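Local structure of mandelate racemase/muconate lactonizing enzyme/Enolase superfamily (Rhodobacter sphaeroides, 2HZG) at residues A[13-27]-A[332-344]. The protein belongs to the enolase superfamily, pairing an N-terminal capping domain with a C-terminal barrel domain, and carries a bound sodium ion in this structure. Numbering follows the deposited sequence. Where two conformers were deposited one is given.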
ATOM      1  N   LEU A  13     -12.675  16.386   7.429  1.00 15.25           N
ATOM      2  CA  LEU A  13     -12.683  17.223   8.616  1.00 14.93           C
ATOM      3  C   LEU A  13     -11.264  17.511   9.067  1.00 15.51           C
ATOM      4  O   LEU A  13     -10.404  16.642   8.952  1.00 14.55           O
ATOM      5  CB  LEU A  13     -13.459  16.549   9.762  1.00 14.78           C
ATOM      6  CG  LEU A  13     -14.920  16.170   9.479  1.00 15.08           C
ATOM      7  CD1 LEU A  13     -15.563  15.710  10.788  1.00 15.18           C
ATOM      8  CD2 LEU A  13     -15.674  17.342   8.852  1.00 13.41           C
ATOM      9  N   SER A  14     -11.032  18.707   9.617  1.00 15.55           N
ATOM     10  CA  SER A  14      -9.708  19.018  10.149  1.00 16.60           C
ATOM     11  C   SER A  14      -9.781  19.999  11.314  1.00 16.60           C
ATOM     12  O   SER A  14     -10.593  20.915  11.303  1.00 15.79           O
ATOM     13  CB  SER A  14      -8.803  19.622   9.044  1.00 16.79           C
ATOM     14  OG  SER A  14      -7.467  19.793   9.497  1.00 17.31           O
ATOM     15  N   MET A  15      -8.922  19.788  12.305  1.00 17.12           N
ATOM     16  CA  MET A  15      -8.551  20.823  13.280  1.00 18.20           C
ATOM     17  C   MET A  15      -8.057  22.056  12.505  1.00 19.35           C
ATOM     18  O   MET A  15      -7.536  21.906  11.387  1.00 19.10           O
ATOM     19  CB  MET A  15      -7.429  20.307  14.185  1.00 17.63           C
ATOM     20  CG  MET A  15      -7.866  19.254  15.231  1.00 17.25           C
ATOM     21  SD  MET A  15      -9.067  19.879  16.437  1.00 17.05           S
ATOM     22  CE  MET A  15      -7.975  20.802  17.512  1.00 17.28           C
ATOM     23  N   PRO A  16      -8.233  23.270  13.078  1.00 20.36           N
ATOM     24  CA  PRO A  16      -7.812  24.503  12.386  1.00 21.40           C
ATOM     25  C   PRO A  16      -6.310  24.531  12.086  1.00 21.81           C
ATOM     26  O   PRO A  16      -5.894  25.073  11.069  1.00 21.68           O
ATOM     27  CB  PRO A  16      -8.195  25.634  13.365  1.00 21.47           C
ATOM     28  CG  PRO A  16      -9.088  25.033  14.374  1.00 21.69           C
ATOM     29  CD  PRO A  16      -8.845  23.545  14.394  1.00 20.82           C
ATOM     30  N   GLU A  17      -5.534  23.951  12.993  0.60 22.25           N
ATOM     31  CA  GLU A  17      -4.106  23.772  12.817  0.60 23.11           C
ATOM     32  C   GLU A  17      -3.804  22.275  12.874  0.60 22.55           C
ATOM     33  O   GLU A  17      -4.446  21.521  13.624  0.60 22.78           O
ATOM     34  CB  GLU A  17      -3.338  24.521  13.921  0.60 23.38           C
ATOM     35  CG  GLU A  17      -3.312  26.055  13.764  0.60 26.43           C
ATOM     36  CD  GLU A  17      -4.595  26.755  14.209  0.60 29.92           C
ATOM     37  OE1 GLU A  17      -5.221  26.313  15.210  0.60 31.09           O
ATOM     38  OE2 GLU A  17      -4.962  27.775  13.571  0.60 31.65           O
ATOM     39  N   VAL A  18      -2.859  21.836  12.054  1.00 22.23           N
ATOM     40  CA  VAL A  18      -2.386  20.467  12.129  1.00 21.36           C
ATOM     41  C   VAL A  18      -0.890  20.595  12.401  1.00 21.11           C
ATOM     42  O   VAL A  18      -0.224  21.378  11.733  1.00 20.41           O
ATOM     43  CB  VAL A  18      -2.670  19.708  10.793  1.00 21.34           C
ATOM     44  CG1 VAL A  18      -2.079  18.297  10.824  1.00 20.20           C
ATOM     45  CG2 VAL A  18      -4.192  19.634  10.519  1.00 20.58           C
ATOM     46  N   THR A  19      -0.391  19.850  13.387  1.00 20.89           N
ATOM     47  CA  THR A  19       1.025  19.846  13.743  1.00 21.80           C
ATOM     48  C   THR A  19       1.728  18.606  13.209  1.00 22.25           C
ATOM     49  O   THR A  19       1.095  17.721  12.613  1.00 21.67           O
ATOM     50  CB  THR A  19       1.237  19.856  15.275  1.00 21.58           C
ATOM     51  OG1 THR A  19       0.898  18.562  15.806  1.00 20.84           O
ATOM     52  CG2 THR A  19       0.372  20.954  15.953  1.00 21.94           C
ATOM     53  N   ASP A  20       3.042  18.545  13.458  1.00 23.10           N
ATOM     54  CA  ASP A  20       3.868  17.395  13.089  1.00 23.94           C
ATOM     55  C   ASP A  20       3.907  16.292  14.153  1.00 23.84           C
ATOM     56  O   ASP A  20       4.682  15.342  14.023  1.00 24.05           O
ATOM     57  CB  ASP A  20       5.292  17.835  12.697  1.00 25.00           C
ATOM     58  CG  ASP A  20       5.342  18.503  11.320  1.00 27.51           C
ATOM     59  OD1 ASP A  20       4.585  18.085  10.410  1.00 29.27           O
ATOM     60  OD2 ASP A  20       6.135  19.453  11.135  1.00 30.72           O
ATOM     61  N   ALA A  21       3.073  16.389  15.188  1.00 22.71           N
ATOM     62  CA  ALA A  21       2.838  15.230  16.054  1.00 22.42           C
ATOM     63  C   ALA A  21       2.289  14.052  15.220  1.00 22.38           C
ATOM     64  O   ALA A  21       1.488  14.261  14.297  1.00 21.63           O
ATOM     65  CB  ALA A  21       1.867  15.573  17.145  1.00 21.64           C
ATOM     66  N   ALA A  22       2.703  12.824  15.575  1.00 22.31           N
ATOM     67  CA  ALA A  22       2.207  11.593  14.937  1.00 22.48           C
ATOM     68  C   ALA A  22       0.859  11.220  15.557  1.00 22.30           C
ATOM     69  O   ALA A  22       0.720  10.211  16.273  1.00 23.22           O
ATOM     70  CB  ALA A  22       3.202  10.462  15.102  1.00 21.89           C
ATOM     71  N   ASP A  23      -0.133  12.049  15.263  1.00 21.28           N
ATOM     72  CA  ASP A  23      -1.391  12.036  15.990  1.00 20.36           C
ATOM     73  C   ASP A  23      -2.491  12.083  14.948  1.00 18.98           C
ATOM     74  O   ASP A  23      -2.729  13.128  14.358  1.00 18.81           O
ATOM     75  CB  ASP A  23      -1.451  13.268  16.920  1.00 20.47           C
ATOM     76  CG  ASP A  23      -2.795  13.404  17.657  1.00 21.06           C
ATOM     77  OD1 ASP A  23      -3.716  12.589  17.425  1.00 19.01           O
ATOM     78  OD2 ASP A  23      -2.918  14.336  18.493  1.00 23.24           O
ATOM     79  N   GLY A  24      -3.115  10.930  14.700  1.00 18.24           N
ATOM     80  CA  GLY A  24      -4.188  10.786  13.705  1.00 18.08           C
ATOM     81  C   GLY A  24      -5.521  11.440  14.057  1.00 17.68           C
ATOM     82  O   GLY A  24      -6.461  11.422  13.257  1.00 18.02           O
ATOM     83  N   SER A  25      -5.625  12.026  15.245  1.00 16.71           N
ATOM     84  CA  SER A  25      -6.886  12.656  15.658  1.00 15.48           C
ATOM     85  C   SER A  25      -7.030  14.092  15.161  1.00 15.59           C
ATOM     86  O   SER A  25      -8.059  14.727  15.396  1.00 15.57           O
ATOM     87  CB  SER A  25      -7.067  12.572  17.186  1.00 16.03           C
ATOM     88  OG  SER A  25      -6.204  13.472  17.864  1.00 15.16           O
ATOM     89  N   GLN A  26      -6.020  14.591  14.446  1.00 15.03           N
ATOM     90  CA  GLN A  26      -6.002  15.993  13.997  1.00 15.21           C
ATOM     91  C   GLN A  26      -6.881  16.259  12.787  1.00 14.88           C
ATOM     92  O   GLN A  26      -7.254  17.393  12.541  1.00 15.27           O
ATOM     93  CB  GLN A  26      -4.575  16.444  13.683  1.00 14.69           C
ATOM     94  CG  GLN A  26      -3.609  16.272  14.852  1.00 15.04           C
ATOM     95  CD  GLN A  26      -2.263  16.912  14.538  1.00 17.90           C
ATOM     96  OE1 GLN A  26      -2.123  18.128  14.611  1.00 17.43           O
ATOM     97  NE2 GLN A  26      -1.273  16.093  14.198  1.00 14.07           N
ATOM     98  N   ASP A  27      -7.174  15.215  12.023  1.00 14.23           N
ATOM     99  CA  ASP A  27      -8.073  15.336  10.892  1.00 15.25           C
ATOM    100  C   ASP A  27      -8.821  14.024  10.719  1.00 14.88           C
ATOM    101  O   ASP A  27      -8.567  13.074  11.474  1.00 15.11           O
ATOM    102  CB  ASP A  27      -7.368  15.873   9.609  1.00 15.46           C
ATOM    103  CG  ASP A  27      -6.609  14.810   8.826  1.00 17.15           C
ATOM    104  OD1 ASP A  27      -6.483  13.666   9.279  1.00 17.40           O
ATOM    105  OD2 ASP A  27      -6.155  15.132   7.703  1.00 18.38           O
ATOM    106  N   ALA A 332      -6.549   8.582  25.007  1.00 20.14           N
ATOM    107  CA  ALA A 332      -6.749   9.308  26.257  1.00 19.67           C
ATOM    108  C   ALA A 332      -6.544  10.828  26.135  1.00 19.99           C
ATOM    109  O   ALA A 332      -6.995  11.581  26.993  1.00 20.84           O
ATOM    110  CB  ALA A 332      -5.862   8.712  27.358  1.00 19.40           C
ATOM    111  N   ALA A 333      -5.894  11.295  25.072  1.00 19.34           N
ATOM    112  CA  ALA A 333      -5.749  12.738  24.855  1.00 18.75           C
ATOM    113  C   ALA A 333      -6.019  13.132  23.391  1.00 18.56           C
ATOM    114  O   ALA A 333      -5.204  13.833  22.780  1.00 17.22           O
ATOM    115  CB  ALA A 333      -4.342  13.241  25.314  1.00 19.50           C
ATOM    116  N   PRO A 334      -7.188  12.725  22.838  1.00 18.02           N
ATOM    117  CA  PRO A 334      -7.395  13.039  21.422  1.00 18.02           C
ATOM    118  C   PRO A 334      -7.634  14.541  21.185  1.00 18.01           C
ATOM    119  O   PRO A 334      -8.064  15.260  22.107  1.00 17.32           O
ATOM    120  CB  PRO A 334      -8.635  12.205  21.046  1.00 18.36           C
ATOM    121  CG  PRO A 334      -9.382  12.034  22.311  1.00 19.05           C
ATOM    122  CD  PRO A 334      -8.351  12.033  23.437  1.00 18.05           C
ATOM    123  N   GLN A 335      -7.347  15.009  19.970  1.00 16.88           N
ATOM    124  CA  GLN A 335      -7.733  16.356  19.571  1.00 17.62           C
ATOM    125  C   GLN A 335      -9.246  16.533  19.691  1.00 16.71           C
ATOM    126  O   GLN A 335     -10.000  15.572  19.632  1.00 15.68           O
ATOM    127  CB  GLN A 335      -7.302  16.686  18.140  1.00 17.57           C
ATOM    128  CG  GLN A 335      -5.799  16.618  17.909  1.00 21.80           C
ATOM    129  CD  GLN A 335      -5.012  17.497  18.855  1.00 23.48           C
ATOM    130  OE1 GLN A 335      -5.440  18.594  19.217  1.00 27.49           O
ATOM    131  NE2 GLN A 335      -3.855  17.019  19.261  1.00 24.90           N
ATOM    132  N   GLN A 336      -9.667  17.776  19.881  1.00 16.92           N
ATOM    133  CA  GLN A 336     -11.079  18.103  20.031  1.00 16.10           C
ATOM    134  C   GLN A 336     -11.923  17.571  18.875  1.00 16.05           C
ATOM    135  O   GLN A 336     -13.075  17.172  19.084  1.00 15.65           O
ATOM    136  CB  GLN A 336     -11.292  19.623  20.160  1.00 16.33           C
ATOM    137  CG  GLN A 336     -12.700  19.965  20.700  1.00 15.41           C
ATOM    138  CD  GLN A 336     -12.886  19.465  22.114  1.00 15.93           C
ATOM    139  OE1 GLN A 336     -12.002  19.628  22.953  1.00 18.49           O
ATOM    140  NE2 GLN A 336     -14.028  18.856  22.395  1.00 15.27           N
ATOM    141  N   LEU A 337     -11.363  17.581  17.662  1.00 15.56           N
ATOM    142  CA  LEU A 337     -12.077  17.050  16.499  1.00 15.38           C
ATOM    143  C   LEU A 337     -12.591  15.657  16.788  1.00 15.31           C
ATOM    144  O   LEU A 337     -13.773  15.397  16.608  1.00 15.69           O
ATOM    145  CB  LEU A 337     -11.199  17.045  15.226  1.00 15.40           C
ATOM    146  CG  LEU A 337     -11.736  16.265  14.009  1.00 14.17           C
ATOM    147  CD1 LEU A 337     -13.145  16.695  13.575  1.00 14.08           C
ATOM    148  CD2 LEU A 337     -10.747  16.359  12.828  1.00 13.58           C
ATOM    149  N   ALA A 338     -11.707  14.773  17.254  1.00 15.52           N
ATOM    150  CA  ALA A 338     -12.064  13.374  17.517  1.00 15.81           C
ATOM    151  C   ALA A 338     -13.160  13.227  18.568  1.00 16.23           C
ATOM    152  O   ALA A 338     -14.072  12.394  18.408  1.00 16.60           O
ATOM    153  CB  ALA A 338     -10.825  12.571  17.918  1.00 14.70           C
ATOM    154  N   LEU A 339     -13.054  14.018  19.643  1.00 16.50           N
ATOM    155  CA  LEU A 339     -14.098  14.122  20.679  1.00 16.57           C
ATOM    156  C   LEU A 339     -15.444  14.550  20.076  1.00 16.29           C
ATOM    157  O   LEU A 339     -16.481  13.962  20.391  1.00 16.68           O
ATOM    158  CB  LEU A 339     -13.678  15.105  21.802  1.00 16.88           C
ATOM    159  CG  LEU A 339     -12.425  14.764  22.637  1.00 18.56           C
ATOM    160  CD1 LEU A 339     -12.080  15.871  23.643  1.00 20.93           C
ATOM    161  CD2 LEU A 339     -12.597  13.431  23.382  1.00 19.80           C
ATOM    162  N   ASP A 340     -15.421  15.549  19.196  1.00 15.49           N
ATOM    163  CA  ASP A 340     -16.666  16.185  18.719  1.00 15.71           C
ATOM    164  C   ASP A 340     -17.374  15.388  17.645  1.00 15.55           C
ATOM    165  O   ASP A 340     -18.562  15.632  17.370  1.00 16.13           O
ATOM    166  CB  ASP A 340     -16.379  17.575  18.159  1.00 15.17           C
ATOM    167  CG  ASP A 340     -15.996  18.586  19.239  1.00 16.06           C
ATOM    168  OD1 ASP A 340     -15.924  18.200  20.438  1.00 15.24           O
ATOM    169  OD2 ASP A 340     -15.744  19.761  18.859  1.00 15.15           O
ATOM    170  N   ILE A 341     -16.660  14.431  17.043  1.00 15.47           N
ATOM    171  CA  ILE A 341     -17.195  13.667  15.893  1.00 14.88           C
ATOM    172  C   ILE A 341     -18.455  12.870  16.251  1.00 14.86           C
ATOM    173  O   ILE A 341     -19.369  12.750  15.442  1.00 14.90           O
ATOM    174  CB  ILE A 341     -16.099  12.759  15.226  1.00 14.98           C
ATOM    175  CG1 ILE A 341     -15.293  13.574  14.187  1.00 14.23           C
ATOM    176  CG2 ILE A 341     -16.731  11.495  14.561  1.00 14.17           C
ATOM    177  CD1 ILE A 341     -13.966  12.841  13.676  1.00 13.84           C
ATOM    178  N   THR A 342     -18.492  12.287  17.443  1.00 14.80           N
ATOM    179  CA  THR A 342     -19.706  11.605  17.876  1.00 15.47           C
ATOM    180  C   THR A 342     -20.426  12.426  18.950  1.00 16.43           C
ATOM    181  O   THR A 342     -19.776  13.093  19.790  1.00 15.94           O
ATOM    182  CB  THR A 342     -19.447  10.181  18.386  1.00 15.93           C
ATOM    183  OG1 THR A 342     -18.514  10.218  19.469  1.00 16.86           O
ATOM    184  CG2 THR A 342     -18.911   9.285  17.269  1.00 15.32           C
ATOM    185  N   GLY A 343     -21.760  12.392  18.910  1.00 16.95           N
ATOM    186  CA  GLY A 343     -22.581  13.140  19.871  1.00 18.07           C
ATOM    187  C   GLY A 343     -22.616  12.437  21.211  1.00 18.66           C
ATOM    188  O   GLY A 343     -22.554  13.076  22.262  1.00 19.74           O
ATOM    189  N   ASP A 344     -22.704  11.111  21.167  1.00 19.07           N
ATOM    190  CA  ASP A 344     -22.504  10.268  22.340  1.00 19.40           C
ATOM    191  C   ASP A 344     -21.137   9.571  22.271  1.00 19.83           C
ATOM    192  O   ASP A 344     -20.435   9.643  21.247  1.00 19.09           O
ATOM    193  CB  ASP A 344     -23.656   9.265  22.526  1.00 19.65           C
ATOM    194  CG  ASP A 344     -24.053   8.534  21.218  1.00 21.80           C
ATOM    195  OD1 ASP A 344     -23.456   8.790  20.137  1.00 20.28           O
ATOM    196  OD2 ASP A 344     -24.997   7.708  21.295  1.00 24.54           O
TER
HETATM  197  O   HOH W   1      -3.560  13.110  20.791  1.00 28.54           O
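The hydroxyl of S25 joins the two segments: its OG accepts the backbone N-H of Q335 at 2.8 Å, nearly straight, and donates its own proton to OD1 of D23, 2.7 Å away, on the syn side of the carboxylate. OD1 also accepts the backbone N-H of S25, which comes from the same face of the carboxylate as OG but lies farther above its plane, and this closes an Asx turn. A small serine suits the spot, since CB also packs 3.8 Å from CB of A338. With chi1 of 73°, OG sits between the backbone N and the carbonyl carbon, where it can serve both partners.

The other carboxylate oxygen, D23 OD2, receives NE2 of Q335 at 2.9 Å, nearly along its C-O axis; OD2 lies in the amide plane, although the amide and carboxylate planes are 48° apart. A water donates to both OD2 and A333 O, so each oxygen of this buried aspartate has two donors. Q335, the N-cap residue, reaches D23 because its chain bends at chi2 (-56°), and its CG rests beside CG of Q26.

Farther along, M15 folds back across the start of the helix. Its flexible thioether brings SD within 3.7 Å of L337 CB and weakly accepts the backbone N-H of L337. The forked end of L337 suits its place because its two methyls reach two neighbouring strand ends, CD1 against L13 and CD2 3.5 Å from CA of D27, while L13 CD1 also touches I341 CG1.

The contact thus joins the loop between strands 5-14 and 27-35, with the strand ends beside it, to helix 336-340 and the residues leading into it from barrel strand 327-331. Y374 of helix 368-374 packs on L13, M15 and L337, L141 of strand 135-141 touches D23, and S60 of the second subunit hydrogen-bonds D27 at the start of strand 27-35.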